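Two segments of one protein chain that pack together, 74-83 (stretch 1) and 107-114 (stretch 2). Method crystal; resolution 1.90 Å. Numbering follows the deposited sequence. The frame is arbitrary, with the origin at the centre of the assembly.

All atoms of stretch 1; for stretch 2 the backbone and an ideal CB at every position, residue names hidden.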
# COMPACT_ATOMS: atom_id res chain seq x y z
N SER A 74 -11.73 9.27 -6.97
CA SER A 74 -10.68 8.97 -7.93
C SER A 74 -9.31 8.77 -7.24
O SER A 74 -9.12 9.05 -6.05
CB SER A 74 -10.54 10.12 -8.94
OG SER A 74 -9.81 11.20 -8.35
N LEU A 75 -8.32 8.32 -8.00
CA LEU A 75 -6.97 8.21 -7.48
C LEU A 75 -6.39 9.58 -7.05
O LEU A 75 -5.56 9.63 -6.14
CB LEU A 75 -6.03 7.55 -8.49
CG LEU A 75 -4.55 7.39 -8.13
CD1 LEU A 75 -4.35 6.51 -6.87
CD2 LEU A 75 -3.75 6.78 -9.27
N ASP A 76 -6.82 10.68 -7.67
CA ASP A 76 -6.35 12.00 -7.23
C ASP A 76 -6.81 12.25 -5.80
O ASP A 76 -6.05 12.78 -4.99
CB ASP A 76 -6.83 13.16 -8.13
CG ASP A 76 -6.07 13.25 -9.46
OD1 ASP A 76 -4.86 12.95 -9.53
OD2 ASP A 76 -6.73 13.63 -10.45
N CYS A 77 -8.05 11.89 -5.51
CA CYS A 77 -8.56 11.96 -4.15
C CYS A 77 -7.81 11.02 -3.16
O CYS A 77 -7.55 11.44 -2.04
CB CYS A 77 -10.03 11.67 -4.17
SG CYS A 77 -10.87 11.86 -2.58
N ILE A 78 -7.51 9.77 -3.57
CA ILE A 78 -6.74 8.86 -2.76
C ILE A 78 -5.39 9.48 -2.34
O ILE A 78 -5.03 9.49 -1.16
CB ILE A 78 -6.54 7.50 -3.48
CG1 ILE A 78 -7.91 6.77 -3.61
CG2 ILE A 78 -5.40 6.64 -2.73
CD1 ILE A 78 -7.82 5.36 -4.22
N ILE A 79 -4.67 10.02 -3.31
CA ILE A 79 -3.37 10.61 -3.08
C ILE A 79 -3.51 11.81 -2.15
O ILE A 79 -2.71 11.99 -1.22
CB ILE A 79 -2.69 10.98 -4.39
CG1 ILE A 79 -2.39 9.67 -5.16
CG2 ILE A 79 -1.41 11.82 -4.15
CD1 ILE A 79 -1.88 9.89 -6.58
N GLU A 80 -4.57 12.59 -2.35
CA GLU A 80 -4.81 13.72 -1.45
C GLU A 80 -5.09 13.26 -0.01
O GLU A 80 -4.59 13.84 0.93
CB GLU A 80 -5.96 14.62 -1.96
CG GLU A 80 -5.52 15.55 -3.06
CD GLU A 80 -6.65 16.38 -3.67
OE1 GLU A 80 -7.79 16.41 -3.11
OE2 GLU A 80 -6.35 17.02 -4.72
N ASP A 81 -5.89 12.20 0.16
CA ASP A 81 -6.19 11.66 1.50
C ASP A 81 -4.93 11.11 2.16
O ASP A 81 -4.68 11.30 3.34
CB ASP A 81 -7.25 10.52 1.41
CG ASP A 81 -8.70 11.03 1.18
OD1 ASP A 81 -8.94 12.27 1.15
OD2 ASP A 81 -9.62 10.16 1.05
N VAL A 82 -4.17 10.31 1.41
CA VAL A 82 -2.95 9.71 1.91
C VAL A 82 -1.95 10.79 2.41
O VAL A 82 -1.40 10.71 3.50
CB VAL A 82 -2.33 8.79 0.80
CG1 VAL A 82 -0.88 8.45 1.13
CG2 VAL A 82 -3.22 7.51 0.61
N TYR A 83 -1.73 11.82 1.60
CA TYR A 83 -0.79 12.89 1.97
C TYR A 83 -1.34 13.75 3.13
O TYR A 83 -0.57 14.21 3.95
CB TYR A 83 -0.46 13.75 0.75
CG TYR A 83 0.39 13.13 -0.36
CD1 TYR A 83 0.62 11.76 -0.44
CD2 TYR A 83 0.94 13.95 -1.36
CE1 TYR A 83 1.43 11.23 -1.48
CE2 TYR A 83 1.68 13.44 -2.38
CZ TYR A 83 1.95 12.09 -2.44
OH TYR A 83 2.69 11.60 -3.46
N UNK A 107 1.75 -0.20 -1.03
CA UNK A 107 3.18 0.00 -1.25
C UNK A 107 3.39 1.02 -2.36
O UNK A 107 4.30 1.86 -2.27
CB UNK A 107 3.87 -1.32 -1.60
N UNK A 108 2.53 1.01 -3.38
CA UNK A 108 2.51 2.09 -4.38
C UNK A 108 2.30 3.47 -3.72
O UNK A 108 3.12 4.39 -3.93
CB UNK A 108 1.41 1.83 -5.41
N UNK A 109 1.28 3.60 -2.89
CA UNK A 109 1.05 4.85 -2.14
C UNK A 109 2.24 5.22 -1.24
O UNK A 109 2.59 6.40 -1.12
CB UNK A 109 -0.21 4.72 -1.29
N UNK A 110 2.85 4.22 -0.61
CA UNK A 110 4.02 4.43 0.25
C UNK A 110 5.23 4.94 -0.53
O UNK A 110 5.98 5.79 -0.04
CB UNK A 110 4.38 3.13 0.97
N UNK A 111 5.39 4.49 -1.77
CA UNK A 111 6.46 4.97 -2.62
C UNK A 111 6.20 6.38 -3.12
O UNK A 111 7.18 7.13 -3.26
CB UNK A 111 6.65 4.02 -3.81
N UNK A 112 4.93 6.73 -3.41
CA UNK A 112 4.61 8.14 -3.79
C UNK A 112 4.98 9.11 -2.65
O UNK A 112 5.58 10.23 -2.87
CB UNK A 112 3.12 8.28 -4.13
N UNK A 113 4.62 8.72 -1.44
CA UNK A 113 4.99 9.51 -0.26
C UNK A 113 6.54 9.66 -0.22
O UNK A 113 7.05 10.78 -0.08
CB UNK A 113 4.47 8.85 1.02
N UNK A 114 7.26 8.56 -0.38
CA UNK A 114 8.72 8.60 -0.42
C UNK A 114 9.31 9.55 -1.48
O UNK A 114 10.37 10.11 -1.26
CB UNK A 114 9.25 7.19 -0.67

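Two helices cross here at 64°, their axes 10.6 Å apart at closest approach, so the space between them must be filled by side chains of moderate length. Stretch 1 offers mostly hydrocarbon: Leu75, Ile78, Ile79 and Val82, with the ring of Tyr83 at the end.

Position 107 has helical backbone angles and nothing of stretch 1 within 5.5 Å of its ideal CB. This contact sets no demand on it; the deposited residue is Ala107, which stays out of reach.

At 108 the CB points sideways and again finds no neighbour nearby, yet Leu75 lies further along. A short side chain would fall short of it; a long apolar or aromatic one could bridge the gap. Tyr108 does so with chi1 t. Leu75 CD1 sits at the edge of its ring, 4.4 Å from Tyr108 CE2, and Tyr108 OH comes 4.0 Å from Leu75 CD2 while hydrogen bonding elsewhere in the structure.

Position 109 is central: the CA of 109 is 7.3 Å from Ile79 CA, and the ideal CB of 109 lies 4.5 Å from Val82 CG1. The CB points sideways, so a flexible aliphatic chain such as leucine or methionine could turn into the apolar groove, where a charge would find no partner. Leu109, chi1 m and chi2 t, fills it and has the largest covered area of stretch 2. Its CD1 meets Ile78 CG2 at 3.8 Å and Val82 CG2 at 3.9 Å; its CD2 reaches Ile79 CG1 at 4.4 Å.

Position 110 points away and 111 is out of reach, so stretch 1 leaves both choices open. They are Ser110 and Leu111.

At 112 the CB points toward stretch 1, and the ideal CB is 3.4 Å from Tyr83 OH. Bulk must therefore grow past the hydroxyl, toward Ile79, which favours a slender aliphatic chain. Leu112 fits: its CD1 packs on Ile79 CD1 at 3.8 Å, while its backbone Leu112 O lies 3.3 Å from Tyr83 OH, a contact without a hydrogen bond between them.

Position 113 pairs with Tyr83, CA to CA 7.1 Å. Its ideal CB is 4.6 Å from Tyr83 CE1 and 5.4 Å from Val82 CG1, room for valine, isoleucine or leucine. In Ile113, CG1 approaches Tyr83 CE1 obliquely at 3.9 Å, and CD1 continues to Val82 CG1 at 3.6 Å, so one branch serves both neighbours.

Position 114 points away, with no neighbour in stretch 1 to constrain it; Ala114 makes no contact.

Stretch 2 107-114: AYLSLLIA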
# COMPACT_ATOMS: atom_id res chain seq x y z
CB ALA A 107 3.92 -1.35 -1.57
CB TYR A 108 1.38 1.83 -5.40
CG TYR A 108 1.09 2.95 -6.38
CD1 TYR A 108 2.03 3.37 -7.30
CD2 TYR A 108 -0.15 3.55 -6.38
CE1 TYR A 108 1.72 4.35 -8.24
CE2 TYR A 108 -0.47 4.49 -7.30
CZ TYR A 108 0.48 4.92 -8.22
OH TYR A 108 0.14 5.87 -9.13
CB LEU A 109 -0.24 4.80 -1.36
CG LEU A 109 -1.48 4.63 -2.26
CD1 LEU A 109 -2.75 4.25 -1.47
CD2 LEU A 109 -1.74 5.80 -3.19
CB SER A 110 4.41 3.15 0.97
OG SER A 110 3.39 2.72 1.82
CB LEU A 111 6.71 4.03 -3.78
CG LEU A 111 7.39 2.68 -3.41
CD1 LEU A 111 6.98 1.64 -4.48
CD2 LEU A 111 8.91 2.84 -3.30
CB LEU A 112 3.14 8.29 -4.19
CG LEU A 112 2.68 7.53 -5.46
CD1 LEU A 112 1.19 7.77 -5.81
CD2 LEU A 112 3.59 7.93 -6.66
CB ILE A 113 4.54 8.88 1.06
CG1 ILE A 113 3.00 8.99 1.28
CG2 ILE A 113 5.27 9.63 2.22
CD1 ILE A 113 2.45 8.10 2.42
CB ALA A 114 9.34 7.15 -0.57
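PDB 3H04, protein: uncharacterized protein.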